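Local atomic coordinates of receptor-like protein kinase ANXUR1 (Arabidopsis thaliana, PDB entry 6FIG), a protein that acts as a plant cell-surface receptor kinase in reproduction, with a tandem malectin-like ectodomain outside the cell and probably a serine/threonine kinase within. Residues Leu4-Gly9 with Tyr64-Lys69; Ser106-Ala111 with Ala120-Glu125; Ser243-Asp248 with Arg283-Glu288; Glu343-Gln348 with Leu367-Met372. All blocks are in the same frame, centred on the assembly; numbering follows the deposited sequence.

Interaction 1 of 4, residues Leu4-Gly9 with Tyr64-Lys69; sequences LALSCG and YEIPIK. With CA (calcium ion), chain I; EDO (1,2-ethanediol), chain J.
This is a buried apolar contact between the two layers of a malectin-like beta sandwich, joined here by Leu-4, Leu-6 and Cys-8 facing Ile-66 and Tyr-64. Strand 4-7 lies beside strands 21-24 and 151-161, whereas strand 62-67 belongs to the antiparallel sheet that also holds 135-142. The backbones stay well apart, with Leu-4 CA 8.6 Å from Ile-66 CA, and side chains fill the gap. Alternation along each strand sends every second residue inward, which is why branched aliphatic residues occupy these places. Leu-4 and Ile-66 reach toward each other tip to tip. CD1 of Leu-4 lies 3.5 Å from CG2 of Ile-66 and also approaches CG1, so one methyl rests against the fork of the isoleucine. With CG1 beside the backbone N (chi1 -71°) and CG2 anti to it, Ile-66 gives CG2 to Leu-4, while its extended CG1-CD1 arm reaches Leu-6, whose CD1 is a looser 4.3 Å from Ile-66 CD1. Phe-28 adds to this core by packing on both leucines. Just past the strand, SG of Cys-8 comes obliquely to the phenol end of Tyr-64, 3.7 Å from OH. A tyrosine suits this border, because its ring stays in the apolar layer while its hydroxyl is hydrogen-bonded to Asp-25. The end of the strand and the loop after it also enter a calcium site, completed by Pro-51, Thr-54 and Asn-154: Cys-8 carries its sulfur inward but gives its carbonyl O to the calcium ion at 2.5 Å. Its neighbour Ser-7 points the other way and binds the same calcium ion through OG at 2.6 Å.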
# COMPACT_ATOMS: atom_id res chain seq x y z
N LEU A 4 1.32 10.63 2.51
CA LEU A 4 0.40 11.56 1.87
C LEU A 4 0.61 11.64 0.37
O LEU A 4 1.75 11.60 -0.10
CB LEU A 4 0.61 12.96 2.43
CG LEU A 4 0.38 13.16 3.92
CD1 LEU A 4 0.62 14.61 4.27
CD2 LEU A 4 -1.03 12.76 4.30
N ALA A 5 -0.50 11.78 -0.36
CA ALA A 5 -0.47 12.15 -1.75
C ALA A 5 -1.48 13.29 -1.86
O ALA A 5 -2.71 13.06 -1.84
CB ALA A 5 -0.84 11.00 -2.64
N LEU A 6 -0.96 14.51 -1.91
CA LEU A 6 -1.77 15.72 -1.89
C LEU A 6 -1.86 16.30 -3.29
O LEU A 6 -0.83 16.60 -3.91
CB LEU A 6 -1.16 16.76 -0.97
CG LEU A 6 -0.78 16.30 0.44
CD1 LEU A 6 -0.16 17.45 1.21
CD2 LEU A 6 -1.99 15.71 1.16
N SER A 7 -3.08 16.44 -3.80
CA SER A 7 -3.26 17.12 -5.08
C SER A 7 -3.62 18.55 -4.74
O SER A 7 -4.71 18.82 -4.23
CB SER A 7 -4.35 16.48 -5.94
OG SER A 7 -4.40 17.16 -7.19
N CYS A 8 -2.67 19.44 -4.98
CA CYS A 8 -2.81 20.81 -4.56
C CYS A 8 -3.84 21.51 -5.43
O CYS A 8 -3.86 21.29 -6.65
CB CYS A 8 -1.46 21.50 -4.64
SG CYS A 8 -0.24 20.55 -3.71
N GLY A 9 -4.71 22.27 -4.79
CA GLY A 9 -5.77 23.00 -5.47
C GLY A 9 -7.08 22.25 -5.66
O GLY A 9 -7.98 22.75 -6.33
N TYR A 64 3.96 24.39 3.93
CA TYR A 64 3.23 23.21 4.39
C TYR A 64 3.96 22.61 5.59
O TYR A 64 5.19 22.62 5.64
CB TYR A 64 3.18 22.12 3.33
CG TYR A 64 2.41 22.48 2.08
CD1 TYR A 64 1.08 22.11 1.94
CD2 TYR A 64 3.02 23.15 1.05
CE1 TYR A 64 0.38 22.40 0.79
CE2 TYR A 64 2.32 23.47 -0.10
CZ TYR A 64 1.00 23.09 -0.22
OH TYR A 64 0.32 23.39 -1.35
N GLU A 65 3.20 22.04 6.51
CA GLU A 65 3.74 21.25 7.61
C GLU A 65 3.10 19.87 7.57
O GLU A 65 1.88 19.72 7.68
CB GLU A 65 3.51 21.94 8.95
CG GLU A 65 4.49 23.09 9.17
CD GLU A 65 4.42 23.73 10.55
OE1 GLU A 65 3.71 23.23 11.45
OE2 GLU A 65 5.10 24.76 10.73
N ILE A 66 3.94 18.84 7.40
CA ILE A 66 3.47 17.48 7.24
C ILE A 66 4.01 16.63 8.38
O ILE A 66 5.22 16.57 8.57
CB ILE A 66 3.89 16.96 5.85
CG1 ILE A 66 3.03 17.69 4.79
CG2 ILE A 66 3.70 15.44 5.74
CD1 ILE A 66 3.50 17.51 3.40
N PRO A 67 3.13 15.95 9.14
CA PRO A 67 3.64 15.10 10.21
C PRO A 67 4.45 13.92 9.68
O PRO A 67 4.03 13.27 8.72
CB PRO A 67 2.37 14.62 10.93
CG PRO A 67 1.28 15.52 10.49
CD PRO A 67 1.65 15.96 9.11
N ILE A 68 5.60 13.66 10.30
CA ILE A 68 6.47 12.56 9.94
C ILE A 68 7.10 11.95 11.18
O ILE A 68 7.12 12.57 12.25
CB ILE A 68 7.62 12.99 8.99
CG1 ILE A 68 8.37 14.22 9.54
CG2 ILE A 68 7.11 13.27 7.59
CD1 ILE A 68 9.71 14.48 8.88
N LYS A 69 7.60 10.73 11.03
CA LYS A 69 8.51 10.15 12.02
C LYS A 69 9.92 10.69 11.80
O LYS A 69 10.53 10.48 10.75
CB LYS A 69 8.52 8.63 11.92
CG LYS A 69 7.17 8.01 12.19
CD LYS A 69 7.28 6.52 12.45
CE LYS A 69 6.16 6.04 13.34
NZ LYS A 69 6.29 4.58 13.58
CA CA I . -3.33 19.36 -8.17
C1 EDO J . -4.67 9.56 0.22
O1 EDO J . -4.74 10.41 -0.92
C2 EDO J . -3.27 9.74 0.80
O2 EDO J . -3.00 11.12 1.02

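Interaction 2 of 4, residues Ser106-Ala111 with Ala120-Glu125; sequences SNFSAA and AYLVKE. With NAG (2-acetamido-2-deoxy-beta-D-glucopyranose), chain C.
Phe-108 reaches across to Leu-122 and Lys-124, and its ring does most of the touching. CG stands anti to the backbone N (chi1 168°), which swings the ring out from CB toward strand 122-128. Further out, CE1 lies 3.7 Å from CE of Lys-124, and the ammonium NZ is only slightly more distant, 4.0 Å from that same CE1. The two side chains slide past each other in opposite directions, with the lysine placed obliquely to the ring; its bend at chi2 (-74°) helps lay the apolar CE alongside the phenylalanine, as the aliphatic part of a lysine can do. At the tip, CZ meets CD1 of Leu-122 at 3.7 Å; this methyl comes in at the ring edge, close to its plane. Over one face, the backbone N of Ala-110 sits 3.8 Å above the ring plane at its centre. These contacts belong to a malectin-like beta sandwich: strand 102-108 borders one antiparallel sheet, strand 122-128 lies in the other layer, and helix 110-117 links them. Phe-95, edge-to-face with Phe-108, and Phe-80 extend the aromatic core. Asn-107 and Phe-108 form a G1 beta bulge against Phe-95, and the positive phi of Asn-107 is the conformation such a bulge needs. Asn-107 carries an N-linked N-acetylglucosamine. Small Ala-110 lets the helix start close to the sheet, with Ala-110 CB 4.4 Å from Leu-122 CD1, while Ser-109 caps that helix by hydrogen-bonding its OG to Ile-112 N.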
# COMPACT_ATOMS: atom_id res chain seq x y z
N SER A 106 15.84 26.07 -6.59
CA SER A 106 16.25 27.46 -6.40
C SER A 106 16.25 28.12 -7.77
O SER A 106 16.81 27.56 -8.72
CB SER A 106 17.64 27.56 -5.77
OG SER A 106 18.05 28.91 -5.59
N ASN A 107 15.58 29.27 -7.88
CA ASN A 107 15.38 29.92 -9.18
C ASN A 107 14.79 28.98 -10.24
O ASN A 107 15.12 29.05 -11.43
CB ASN A 107 16.72 30.48 -9.68
CG ASN A 107 16.54 31.44 -10.84
OD1 ASN A 107 15.73 32.36 -10.79
ND2 ASN A 107 17.30 31.20 -11.90
N PHE A 108 13.90 28.12 -9.80
CA PHE A 108 13.36 27.03 -10.60
C PHE A 108 12.28 27.49 -11.56
O PHE A 108 11.26 28.06 -11.13
CB PHE A 108 12.82 25.96 -9.67
CG PHE A 108 11.99 24.91 -10.35
CD1 PHE A 108 12.55 24.08 -11.32
CD2 PHE A 108 10.65 24.72 -10.00
CE1 PHE A 108 11.80 23.10 -11.93
CE2 PHE A 108 9.88 23.75 -10.62
CZ PHE A 108 10.47 22.92 -11.59
N SER A 109 12.51 27.24 -12.85
CA SER A 109 11.54 27.50 -13.90
C SER A 109 11.02 26.17 -14.41
O SER A 109 11.72 25.47 -15.17
CB SER A 109 12.16 28.28 -15.06
OG SER A 109 11.22 28.45 -16.12
N ALA A 110 9.81 25.83 -14.02
CA ALA A 110 9.14 24.64 -14.55
C ALA A 110 8.95 24.73 -16.07
O ALA A 110 9.12 23.73 -16.79
CB ALA A 110 7.81 24.45 -13.86
N ALA A 111 8.61 25.93 -16.54
CA ALA A 111 8.35 26.17 -17.97
C ALA A 111 9.60 25.84 -18.79
O ALA A 111 9.53 25.03 -19.72
CB ALA A 111 7.92 27.60 -18.19
N ALA A 120 5.65 17.75 -20.90
CA ALA A 120 4.68 18.76 -20.45
C ALA A 120 4.52 18.84 -18.93
O ALA A 120 3.88 19.77 -18.44
CB ALA A 120 3.33 18.52 -21.10
N TYR A 121 5.10 17.89 -18.20
CA TYR A 121 5.01 17.84 -16.73
C TYR A 121 6.33 17.33 -16.14
O TYR A 121 7.14 16.73 -16.85
CB TYR A 121 3.85 16.92 -16.32
CG TYR A 121 4.00 15.51 -16.80
CD1 TYR A 121 3.61 15.15 -18.09
CD2 TYR A 121 4.58 14.54 -16.00
CE1 TYR A 121 3.78 13.85 -18.55
CE2 TYR A 121 4.76 13.23 -16.45
CZ TYR A 121 4.35 12.90 -17.73
OH TYR A 121 4.52 11.62 -18.19
N LEU A 122 6.54 17.58 -14.86
CA LEU A 122 7.76 17.17 -14.14
C LEU A 122 7.38 16.55 -12.81
O LEU A 122 6.44 17.01 -12.16
CB LEU A 122 8.66 18.37 -13.81
CG LEU A 122 9.08 19.29 -14.94
CD1 LEU A 122 9.74 20.55 -14.39
CD2 LEU A 122 10.00 18.60 -15.92
N VAL A 123 8.13 15.53 -12.40
CA VAL A 123 8.06 15.01 -11.05
C VAL A 123 9.49 15.05 -10.49
O VAL A 123 10.39 14.35 -11.00
CB VAL A 123 7.51 13.58 -10.96
CG1 VAL A 123 7.33 13.17 -9.50
CG2 VAL A 123 6.21 13.44 -11.74
N LYS A 124 9.72 15.89 -9.50
CA LYS A 124 10.98 15.96 -8.81
C LYS A 124 10.87 15.04 -7.61
O LYS A 124 9.91 15.11 -6.87
CB LYS A 124 11.29 17.38 -8.33
CG LYS A 124 11.35 18.45 -9.41
CD LYS A 124 12.60 18.36 -10.25
CE LYS A 124 12.70 19.62 -11.11
NZ LYS A 124 13.93 19.70 -11.91
N GLU A 125 11.84 14.14 -7.41
CA GLU A 125 11.79 13.20 -6.32
C GLU A 125 13.08 13.28 -5.52
O GLU A 125 14.19 13.26 -6.12
CB GLU A 125 11.61 11.77 -6.84
CG GLU A 125 11.56 10.72 -5.75
CD GLU A 125 11.45 9.32 -6.28
OE1 GLU A 125 12.50 8.71 -6.45
OE2 GLU A 125 10.32 8.82 -6.52
C1 NAG C . 17.27 32.00 -13.11
C2 NAG C . 18.58 32.77 -13.25
C3 NAG C . 18.67 33.45 -14.61
C4 NAG C . 18.35 32.48 -15.75
C5 NAG C . 17.00 31.81 -15.50
C6 NAG C . 16.62 30.78 -16.56
C7 NAG C . 19.37 33.61 -11.08
C8 NAG C . 19.27 34.75 -10.11
N2 NAG C . 18.64 33.75 -12.19
O3 NAG C . 19.97 34.01 -14.80
O4 NAG C . 18.31 33.23 -16.97
O5 NAG C . 17.04 31.15 -14.23
O6 NAG C . 17.55 29.70 -16.55
O7 NAG C . 20.09 32.66 -10.87

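Interaction 3 of 4, residues Ser243-Asp248 with Arg283-Glu288; sequences SIAPAD and RLHFCE
Ile-244 lies across two neighbours on one strand, meeting Arg-283 at about a right angle and His-285 at a slant. Its two branches divide the work. CD1 approaches the guanidinium obliquely, 3.5 Å from NH1 of Arg-283, while CG2 comes in at the edge of the imidazole, near its plane, 3.6 Å from CE1 of His-285. CB of Ala-245 lies 3.8 Å from CE1 of His-285, but obliquely to the ring; its small methyl fits where the chain passes close. In this malectin-like fold, the loop before helix 247-250 thus packs on Arg-283 and His-285, on the face of strand 278-287 turned away from the one that carries Leu-284. Isoleucine suits the spot because it presents only carbon to side chains whose polar ends are engaged with other partners. His-285 is held in rotation by hydrogen bonds at both ring nitrogens, between ND1 and Tyr-250 OH and between NE2 and Glu-368 OE1. Arg-283 bends at chi3 (-75°) and is held by a salt bridge to Asp-331 and a cation-pi contact with Tyr-329. One water bridges the segments: lying in the guanidinium plane, it accepts from Arg-283 NH1 at 2.9 Å and donates to Ile-244 O at 2.8 Å.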
# COMPACT_ATOMS: atom_id res chain seq x y z
N SER A 243 12.43 -4.08 -1.08
CA SER A 243 12.26 -2.66 -1.35
C SER A 243 13.32 -2.05 -2.25
O SER A 243 13.12 -0.96 -2.80
CB SER A 243 12.24 -1.83 -0.05
OG SER A 243 11.18 -2.21 0.77
N ILE A 244 14.48 -2.73 -2.42
CA ILE A 244 15.52 -2.20 -3.29
C ILE A 244 14.99 -1.99 -4.71
O ILE A 244 15.19 -0.95 -5.30
CB ILE A 244 16.79 -3.08 -3.26
CG1 ILE A 244 17.54 -2.90 -1.93
CG2 ILE A 244 17.68 -2.82 -4.44
CD1 ILE A 244 18.24 -1.56 -1.76
N ALA A 245 14.29 -2.99 -5.23
CA ALA A 245 13.73 -2.90 -6.59
C ALA A 245 12.78 -4.08 -6.78
O ALA A 245 13.02 -5.15 -6.22
CB ALA A 245 14.82 -2.95 -7.63
N PRO A 246 11.72 -3.89 -7.57
CA PRO A 246 10.78 -4.96 -7.79
C PRO A 246 11.32 -6.08 -8.67
O PRO A 246 12.27 -5.90 -9.46
CB PRO A 246 9.60 -4.26 -8.48
CG PRO A 246 10.20 -3.09 -9.14
CD PRO A 246 11.33 -2.66 -8.26
N ALA A 247 10.70 -7.24 -8.53
CA ALA A 247 11.21 -8.45 -9.21
C ALA A 247 11.32 -8.28 -10.71
O ALA A 247 12.26 -8.80 -11.33
CB ALA A 247 10.35 -9.65 -8.88
N ASP A 248 10.38 -7.54 -11.30
CA ASP A 248 10.39 -7.35 -12.75
C ASP A 248 11.63 -6.65 -13.28
O ASP A 248 12.01 -6.91 -14.43
CB ASP A 248 9.10 -6.70 -13.24
CG ASP A 248 7.95 -7.72 -13.44
OD1 ASP A 248 8.16 -8.96 -13.41
OD2 ASP A 248 6.81 -7.30 -13.64
N ARG A 283 23.56 3.38 -9.12
CA ARG A 283 23.19 2.07 -8.60
C ARG A 283 22.88 1.15 -9.76
O ARG A 283 21.91 1.36 -10.47
CB ARG A 283 21.96 2.19 -7.69
CG ARG A 283 21.55 0.84 -7.14
CD ARG A 283 20.58 0.97 -5.99
NE ARG A 283 21.32 1.40 -4.83
CZ ARG A 283 20.81 1.54 -3.62
NH1 ARG A 283 19.51 1.30 -3.39
NH2 ARG A 283 21.62 1.88 -2.63
N LEU A 284 23.75 0.15 -9.97
CA LEU A 284 23.58 -0.80 -11.06
C LEU A 284 22.97 -2.05 -10.49
O LEU A 284 23.48 -2.61 -9.54
CB LEU A 284 24.93 -1.11 -11.71
CG LEU A 284 25.43 -0.08 -12.72
CD1 LEU A 284 25.67 1.29 -12.14
CD2 LEU A 284 26.72 -0.59 -13.35
N HIS A 285 21.85 -2.46 -11.08
CA HIS A 285 21.11 -3.63 -10.65
C HIS A 285 21.42 -4.80 -11.59
O HIS A 285 21.34 -4.65 -12.81
CB HIS A 285 19.61 -3.35 -10.69
CG HIS A 285 19.14 -2.35 -9.69
ND1 HIS A 285 18.71 -2.70 -8.43
CD2 HIS A 285 19.05 -1.01 -9.77
CE1 HIS A 285 18.35 -1.60 -7.79
NE2 HIS A 285 18.54 -0.56 -8.57
N PHE A 286 21.73 -5.95 -10.99
CA PHE A 286 22.09 -7.15 -11.77
C PHE A 286 21.34 -8.37 -11.30
O PHE A 286 21.09 -8.52 -10.12
CB PHE A 286 23.57 -7.46 -11.65
CG PHE A 286 24.49 -6.38 -12.11
CD1 PHE A 286 24.79 -6.22 -13.47
CD2 PHE A 286 25.15 -5.56 -11.18
CE1 PHE A 286 25.69 -5.26 -13.88
CE2 PHE A 286 26.04 -4.60 -11.61
CZ PHE A 286 26.33 -4.45 -12.95
N CYS A 287 21.05 -9.28 -12.22
CA CYS A 287 20.54 -10.59 -11.87
C CYS A 287 20.79 -11.46 -13.10
O CYS A 287 20.32 -11.13 -14.19
CB CYS A 287 19.06 -10.57 -11.51
SG CYS A 287 18.38 -12.19 -11.05
N GLU A 288 21.53 -12.54 -12.90
CA GLU A 288 21.83 -13.45 -13.99
C GLU A 288 20.70 -14.45 -14.10
O GLU A 288 20.50 -15.24 -13.18
CB GLU A 288 23.15 -14.18 -13.76
CG GLU A 288 23.54 -15.18 -14.87
CD GLU A 288 23.63 -14.50 -16.21
OE1 GLU A 288 24.52 -13.65 -16.36
OE2 GLU A 288 22.79 -14.79 -17.09
O HOH W 1 17.21 0.93 -5.04

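Interaction 4 of 4, residues Glu343-Gln348 with Leu367-Met372; sequences EEITLQ and LEIFKM. With NAG (2-acetamido-2-deoxy-beta-D-glucopyranose), chain D.
Leu-347 and Leu-367 share the same shape: each has CG anti to its backbone N (chi1 173° and -179°), and each then turns its fork at chi2 so that the methyls point across the gap. Facing one another tip to tip, they bring CD2 of Leu-347 to 3.8 Å from CD2 of Leu-367, with Leu-367 CD1 a little behind. The contact is sheet-on-sheet packing inside a malectin-like beta sandwich. Strand 344-351 lies between 268-273 and 299-303 in one layer, and strand 363-372 lies beside 278-287 in the other. Two residues away along each strand, Ile-345 meets Ile-369: CD1 of the former is 4.3 Å from CG2 of the latter, a lighter touch. Ile-345 CA is 9.4 Å from Ile-369 CA, a gap that the four-carbon side chains of isoleucine and leucine can bridge by meeting midway. Phe-272 packs on Leu-367 and Ile-369, and Tyr-280 on Ile-345, widening this hydrophobic layer. Thr-346 and Gln-348 alternate with these and face away from the other sheet; polar side chains suit that partly exposed face. Gln-348 runs outward as an extended chain beyond CG to a glycan that also hydrogen-bonds to Asn-305. OE1 of Gln-348 lies 2.6 Å from O6 of an N-acetylglucosamine, a probable hydrogen bond, though that hydroxyl has another acceptor within reach.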
# COMPACT_ATOMS: atom_id res chain seq x y z
N GLU A 343 28.37 18.26 -17.60
CA GLU A 343 26.91 18.10 -17.52
C GLU A 343 26.38 16.73 -17.96
O GLU A 343 25.17 16.57 -18.06
CB GLU A 343 26.14 19.19 -18.29
CG GLU A 343 26.61 20.62 -18.09
CD GLU A 343 26.39 21.46 -19.35
OE1 GLU A 343 25.26 21.43 -19.89
OE2 GLU A 343 27.34 22.12 -19.80
N GLU A 344 27.27 15.76 -18.21
CA GLU A 344 26.85 14.39 -18.55
C GLU A 344 27.49 13.34 -17.67
O GLU A 344 28.61 13.51 -17.18
CB GLU A 344 27.17 14.07 -20.02
CG GLU A 344 26.27 14.79 -21.02
CD GLU A 344 26.85 14.88 -22.44
OE1 GLU A 344 27.99 14.43 -22.67
OE2 GLU A 344 26.16 15.42 -23.33
N ILE A 345 26.75 12.26 -17.45
CA ILE A 345 27.29 11.02 -16.93
C ILE A 345 27.15 10.00 -18.05
O ILE A 345 26.08 9.89 -18.67
CB ILE A 345 26.55 10.55 -15.67
CG1 ILE A 345 26.99 11.42 -14.47
CG2 ILE A 345 26.81 9.06 -15.37
CD1 ILE A 345 26.11 11.25 -13.27
N THR A 346 28.24 9.29 -18.34
CA THR A 346 28.20 8.17 -19.28
C THR A 346 28.47 6.89 -18.52
O THR A 346 29.32 6.84 -17.63
CB THR A 346 29.23 8.31 -20.41
OG1 THR A 346 30.56 8.40 -19.87
CG2 THR A 346 28.92 9.52 -21.27
N LEU A 347 27.72 5.85 -18.86
CA LEU A 347 27.96 4.52 -18.29
C LEU A 347 28.29 3.62 -19.47
O LEU A 347 27.55 3.64 -20.45
CB LEU A 347 26.73 4.02 -17.57
CG LEU A 347 26.79 2.58 -17.08
CD1 LEU A 347 27.84 2.40 -16.01
CD2 LEU A 347 25.43 2.16 -16.55
N GLN A 348 29.40 2.88 -19.39
CA GLN A 348 29.79 2.02 -20.53
C GLN A 348 30.16 0.65 -20.03
O GLN A 348 30.72 0.53 -18.96
CB GLN A 348 30.96 2.61 -21.28
CG GLN A 348 30.63 3.93 -21.94
CD GLN A 348 31.84 4.55 -22.57
OE1 GLN A 348 32.78 4.95 -21.87
NE2 GLN A 348 31.85 4.62 -23.90
N LEU A 367 18.97 0.49 -13.44
CA LEU A 367 19.89 1.58 -13.17
C LEU A 367 19.19 2.73 -12.49
O LEU A 367 18.20 3.21 -12.99
CB LEU A 367 20.52 2.10 -14.47
CG LEU A 367 21.54 3.24 -14.37
CD1 LEU A 367 22.76 2.91 -13.51
CD2 LEU A 367 21.96 3.62 -15.77
N GLU A 368 19.77 3.20 -11.39
CA GLU A 368 19.30 4.43 -10.75
C GLU A 368 20.46 5.37 -10.62
O GLU A 368 21.60 4.95 -10.36
CB GLU A 368 18.71 4.13 -9.40
CG GLU A 368 17.48 3.25 -9.46
CD GLU A 368 17.05 2.80 -8.10
OE1 GLU A 368 17.69 1.90 -7.53
OE2 GLU A 368 16.10 3.41 -7.51
N ILE A 369 20.19 6.66 -10.79
CA ILE A 369 21.19 7.70 -10.62
C ILE A 369 20.66 8.69 -9.60
O ILE A 369 19.56 9.22 -9.78
CB ILE A 369 21.52 8.40 -11.94
CG1 ILE A 369 22.03 7.35 -12.95
CG2 ILE A 369 22.54 9.51 -11.70
CD1 ILE A 369 22.37 7.88 -14.30
N PHE A 370 21.43 8.90 -8.53
CA PHE A 370 21.07 9.85 -7.46
C PHE A 370 22.10 10.97 -7.32
O PHE A 370 23.30 10.73 -7.38
CB PHE A 370 21.03 9.12 -6.13
CG PHE A 370 20.07 7.98 -6.11
CD1 PHE A 370 18.70 8.20 -5.93
CD2 PHE A 370 20.52 6.68 -6.28
CE1 PHE A 370 17.82 7.13 -5.94
CE2 PHE A 370 19.62 5.63 -6.28
CZ PHE A 370 18.29 5.85 -6.12
N LYS A 371 21.62 12.20 -7.16
CA LYS A 371 22.47 13.33 -6.77
C LYS A 371 22.60 13.41 -5.28
O LYS A 371 21.58 13.40 -4.60
CB LYS A 371 21.82 14.62 -7.26
CG LYS A 371 22.60 15.88 -7.02
CD LYS A 371 21.72 17.11 -7.23
CE LYS A 371 21.40 17.34 -8.69
NZ LYS A 371 20.38 18.41 -8.81
N MET A 372 23.80 13.53 -4.76
CA MET A 372 24.01 13.74 -3.33
C MET A 372 24.01 15.23 -3.04
O MET A 372 24.50 16.04 -3.84
CB MET A 372 25.36 13.17 -2.90
CG MET A 372 25.51 11.70 -3.17
SD MET A 372 27.02 11.03 -2.46
CE MET A 372 26.67 11.14 -0.71
C1 NAG D . 34.90 1.49 -23.99
C2 NAG D . 36.06 1.42 -24.96
C3 NAG D . 37.37 1.81 -24.28
C4 NAG D . 37.23 3.09 -23.47
C5 NAG D . 36.06 2.94 -22.50
C6 NAG D . 35.84 4.12 -21.55
C7 NAG D . 35.81 -0.34 -26.67
C8 NAG D . 35.92 -1.82 -26.92
N2 NAG D . 36.11 0.04 -25.42
O3 NAG D . 38.37 2.00 -25.28
O4 NAG D . 38.42 3.30 -22.70
O5 NAG D . 34.91 2.75 -23.31
O6 NAG D . 35.37 5.27 -22.26
O7 NAG D . 35.48 0.45 -27.55

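Overall arrangement
The four interactions follow one another along the chain, each closing before the next opens. Interactions 1 and 2 lie in the N-terminal part of the ectodomain with centres 18 Å apart, and both draw on the five-stranded antiparallel sheet that holds strands 62-67 and 102-108. Interactions 3 and 4, with centres 17 Å apart, belong to the C-terminal part and touch directly, because strands 278-287 and 363-372 are neighbours: Arg-283 N is 2.8 Å from Glu-368 O. Interactions 1 and 3 are about 30 Å apart, centre to centre, as are 1 and 4. This spacing is consistent with two malectin-like sandwiches in tandem, each with its own packed core and calcium site.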